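Local coordinates for protein NH(3)-dependent NAD(+) synthetase (Francisella tularensis subsp. holarctica LVS, PDB 3FIU) that belongs to the NAD synthase family of the HUP clan and holds adenosine monophosphate, pyrophosphate and magnesium in its pocket, at residues 13-24 with 47-55. Residues are numbered along the deposited sequence; the frame is centred on the assembly and turned at random.
Sequences SQKLVNWLSDSC and SLAVKTGLP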
loop_
_atom_site.group_PDB
_atom_site.type_symbol
_atom_site.label_atom_id
_atom_site.label_comp_id
_atom_site.label_asym_id
_atom_site.label_seq_id
_atom_site.Cartn_x
_atom_site.Cartn_y
_atom_site.Cartn_z
ATOM N N SER A 13 13.121 22.180 -11.874
ATOM C CA SER A 13 13.746 20.948 -12.273
ATOM C C SER A 13 15.025 20.670 -11.480
ATOM O O SER A 13 15.196 19.577 -10.942
ATOM C CB SER A 13 14.028 20.964 -13.775
ATOM O OG SER A 13 14.433 19.691 -14.204
ATOM N N GLN A 14 15.914 21.662 -11.377
ATOM C CA GLN A 14 17.168 21.467 -10.664
ATOM C C GLN A 14 16.946 21.244 -9.172
ATOM O O GLN A 14 17.645 20.433 -8.559
ATOM C CB GLN A 14 18.142 22.632 -10.885
ATOM C CG GLN A 14 19.547 22.348 -10.357
ATOM C CD GLN A 14 20.127 21.061 -10.941
ATOM O OE1 GLN A 14 20.267 20.934 -12.160
ATOM N NE2 GLN A 14 20.442 20.093 -10.075
ATOM N N LYS A 15 15.971 21.947 -8.602
ATOM C CA LYS A 15 15.642 21.759 -7.185
ATOM C C LYS A 15 15.152 20.343 -6.919
ATOM O O LYS A 15 15.579 19.707 -5.969
ATOM C CB LYS A 15 14.630 22.783 -6.710
ATOM C CG LYS A 15 15.265 24.117 -6.330
ATOM C CD LYS A 15 14.235 25.231 -6.284
ATOM C CE LYS A 15 14.933 26.567 -6.030
ATOM N NZ LYS A 15 14.429 27.687 -6.874
ATOM N N LEU A 16 14.285 19.850 -7.797
ATOM C CA LEU A 16 13.729 18.512 -7.677
ATOM C C LEU A 16 14.803 17.437 -7.817
ATOM O O LEU A 16 14.841 16.472 -7.040
ATOM C CB LEU A 16 12.646 18.353 -8.733
ATOM C CG LEU A 16 11.323 17.728 -8.326
ATOM C CD1 LEU A 16 10.976 17.978 -6.845
ATOM C CD2 LEU A 16 10.241 18.217 -9.276
ATOM N N VAL A 17 15.701 17.621 -8.790
ATOM C CA VAL A 17 16.819 16.696 -9.012
ATOM C C VAL A 17 17.736 16.631 -7.771
ATOM O O VAL A 17 18.144 15.542 -7.337
ATOM C CB VAL A 17 17.640 17.069 -10.299
ATOM C CG1 VAL A 17 18.884 16.218 -10.402
ATOM C CG2 VAL A 17 16.783 16.885 -11.574
ATOM N N ASN A 18 18.051 17.794 -7.210
ATOM C CA ASN A 18 18.882 17.865 -6.001
ATOM C C ASN A 18 18.195 17.153 -4.834
ATOM O O ASN A 18 18.815 16.338 -4.141
ATOM C CB ASN A 18 19.160 19.320 -5.620
ATOM C CG ASN A 18 20.114 20.024 -6.587
ATOM O OD1 ASN A 18 20.923 19.387 -7.265
ATOM N ND2 ASN A 18 20.023 21.351 -6.640
ATOM N N TRP A 19 16.900 17.439 -4.670
ATOM C CA TRP A 19 16.077 16.819 -3.628
ATOM C C TRP A 19 15.960 15.299 -3.804
ATOM O O TRP A 19 16.121 14.539 -2.842
ATOM C CB TRP A 19 14.713 17.498 -3.579
ATOM C CG TRP A 19 13.750 16.901 -2.578
ATOM C CD1 TRP A 19 13.717 17.130 -1.234
ATOM C CD2 TRP A 19 12.688 15.976 -2.857
ATOM N NE1 TRP A 19 12.691 16.412 -0.651
ATOM C CE2 TRP A 19 12.044 15.698 -1.627
ATOM C CE3 TRP A 19 12.206 15.375 -4.031
ATOM C CZ2 TRP A 19 10.959 14.829 -1.533
ATOM C CZ3 TRP A 19 11.125 14.505 -3.944
ATOM C CH2 TRP A 19 10.502 14.252 -2.699
ATOM N N LEU A 20 15.691 14.845 -5.023
ATOM C CA LEU A 20 15.663 13.416 -5.283
ATOM C C LEU A 20 16.992 12.769 -4.913
ATOM O O LEU A 20 17.015 11.737 -4.223
ATOM C CB LEU A 20 15.313 13.114 -6.744
ATOM C CG LEU A 20 13.845 13.227 -7.129
ATOM C CD1 LEU A 20 13.720 13.168 -8.645
ATOM C CD2 LEU A 20 12.953 12.167 -6.439
ATOM N N SER A 21 18.093 13.388 -5.345
ATOM C CA SER A 21 19.416 12.863 -5.059
ATOM C C SER A 21 19.690 12.760 -3.560
ATOM O O SER A 21 20.038 11.692 -3.081
ATOM C CB SER A 21 20.516 13.681 -5.751
ATOM O OG SER A 21 21.737 13.004 -5.553
ATOM N N ASP A 22 19.495 13.864 -2.843
ATOM C CA ASP A 22 19.731 13.927 -1.404
ATOM C C ASP A 22 18.802 12.964 -0.671
ATOM O O ASP A 22 19.239 12.243 0.214
ATOM C CB ASP A 22 19.491 15.347 -0.856
ATOM C CG ASP A 22 20.552 16.374 -1.303
ATOM O OD1 ASP A 22 20.319 17.586 -1.074
ATOM O OD2 ASP A 22 21.613 15.995 -1.859
ATOM N N SER A 23 17.523 12.968 -1.038
ATOM C CA SER A 23 16.549 12.085 -0.419
ATOM C C SER A 23 16.955 10.621 -0.562
ATOM O O SER A 23 16.868 9.863 0.394
ATOM C CB SER A 23 15.147 12.332 -0.992
ATOM O OG SER A 23 14.682 13.616 -0.592
ATOM N N CYS A 24 17.431 10.244 -1.744
ATOM C CA CYS A 24 17.817 8.860 -2.034
ATOM C C CYS A 24 19.093 8.453 -1.296
ATOM O O CYS A 24 19.126 7.417 -0.618
ATOM C CB CYS A 24 17.963 8.662 -3.538
ATOM S SG CYS A 24 18.400 7.021 -4.056
ATOM N N SER A 47 12.609 11.096 -16.118
ATOM C CA SER A 47 13.592 12.060 -16.609
ATOM C C SER A 47 14.339 12.791 -15.472
ATOM O O SER A 47 15.562 12.950 -15.522
ATOM C CB SER A 47 12.928 13.073 -17.534
ATOM O OG SER A 47 12.316 12.415 -18.644
ATOM N N LEU A 48 13.600 13.232 -14.461
ATOM C CA LEU A 48 14.222 13.846 -13.281
ATOM C C LEU A 48 15.150 12.876 -12.560
ATOM O O LEU A 48 16.281 13.241 -12.188
ATOM C CB LEU A 48 13.148 14.384 -12.326
ATOM C CG LEU A 48 12.236 15.509 -12.848
ATOM C CD1 LEU A 48 11.030 15.685 -11.926
ATOM C CD2 LEU A 48 12.989 16.822 -12.981
ATOM N N ALA A 49 14.682 11.639 -12.354
ATOM C CA ALA A 49 15.483 10.631 -11.663
ATOM C C ALA A 49 16.795 10.449 -12.403
ATOM O O ALA A 49 17.876 10.466 -11.787
ATOM C CB ALA A 49 14.754 9.307 -11.598
ATOM N N VAL A 50 16.700 10.293 -13.725
ATOM C CA VAL A 50 17.887 10.088 -14.557
ATOM C C VAL A 50 18.904 11.221 -14.386
ATOM O O VAL A 50 20.110 10.965 -14.351
ATOM C CB VAL A 50 17.533 9.884 -16.039
ATOM C CG1 VAL A 50 18.804 9.879 -16.864
ATOM C CG2 VAL A 50 16.802 8.551 -16.192
ATOM N N LYS A 51 18.413 12.452 -14.253
ATOM C CA LYS A 51 19.289 13.625 -14.095
ATOM C C LYS A 51 20.098 13.660 -12.801
ATOM O O LYS A 51 21.110 14.362 -12.725
ATOM C CB LYS A 51 18.486 14.915 -14.216
ATOM C CG LYS A 51 18.043 15.226 -15.650
ATOM C CD LYS A 51 18.129 16.699 -15.946
ATOM C CE LYS A 51 17.896 16.958 -17.416
ATOM N NZ LYS A 51 19.033 16.478 -18.243
ATOM N N THR A 52 19.671 12.917 -11.778
ATOM C CA THR A 52 20.454 12.817 -10.534
ATOM C C THR A 52 21.783 12.094 -10.754
ATOM O O THR A 52 22.669 12.174 -9.915
ATOM C CB THR A 52 19.721 11.998 -9.419
ATOM O OG1 THR A 52 19.651 10.621 -9.804
ATOM C CG2 THR A 52 18.326 12.556 -9.107
ATOM N N GLY A 53 21.888 11.353 -11.857
ATOM C CA GLY A 53 23.035 10.480 -12.118
ATOM C C GLY A 53 23.064 9.194 -11.297
ATOM O O GLY A 53 24.015 8.417 -11.404
ATOM N N LEU A 54 22.043 8.965 -10.468
ATOM C CA LEU A 54 21.928 7.706 -9.719
ATOM C C LEU A 54 21.248 6.631 -10.567
ATOM O O LEU A 54 20.445 6.969 -11.424
ATOM C CB LEU A 54 21.164 7.911 -8.415
ATOM C CG LEU A 54 21.754 8.914 -7.401
ATOM C CD1 LEU A 54 20.687 9.325 -6.395
ATOM C CD2 LEU A 54 22.954 8.305 -6.704
ATOM N N PRO A 55 21.602 5.343 -10.355
ATOM C CA PRO A 55 20.981 4.227 -11.075
ATOM C C PRO A 55 19.462 4.362 -11.081
ATOM O O PRO A 55 18.858 4.619 -10.044
ATOM C CB PRO A 55 21.398 3.004 -10.259
ATOM C CG PRO A 55 22.764 3.374 -9.713
ATOM C CD PRO A 55 22.664 4.880 -9.434
#
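Leu-48 is the main bump. It enters a hollow on helix 9-25 lined by Ser-13, Leu-16, Val-17 and Leu-20, a knob-into-hole fit. Leu-48 CD1 lies 3.7 Å from Leu-16 CD2, while Leu-48 CD2 lies 3.4 Å from Ser-13 OG. Leu-20 crosses Leu-48 at about a right angle, and its CD1 rests on Leu-48 CB. On helix 9-25, Val-17 has CG1 anti to the backbone N (chi1 173°), which sets both methyls against Lys-51. Val-17 CG2 sits 3.7 Å from Lys-51 CB, and CG1 lies over the link from Lys-51 to Thr-52.

Thr-52 is the second bump. Thr-52 CG2 is 3.5 Å from Val-17 O and also touches Leu-20 CB and Ser-21. Thr-52 OG1 donates locally to Ala-49 O (2.7 Å) and accepts from Leu-54 N in an ST turn. Gly-53 makes the turn with positive phi. Leu-54 then places CD1 against Ser-21 and Cys-24, 4.0 Å from Cys-24 SG.

Helix 40-51 is the crossover of a beta-alpha-beta unit between neighbouring parallel strands 31-35 and 56-60, and helix 9-25 packs on it. The axes of helical segments 13-24 and 47-51 cross at -66°. Phe-32 of strand 31-35 touches Ala-49, Thr-52, Leu-54 and Cys-24. No hydrogen bond joins the two segments. The contact therefore rests mainly on shape and van der Waals packing, with methyls also set against oxygens.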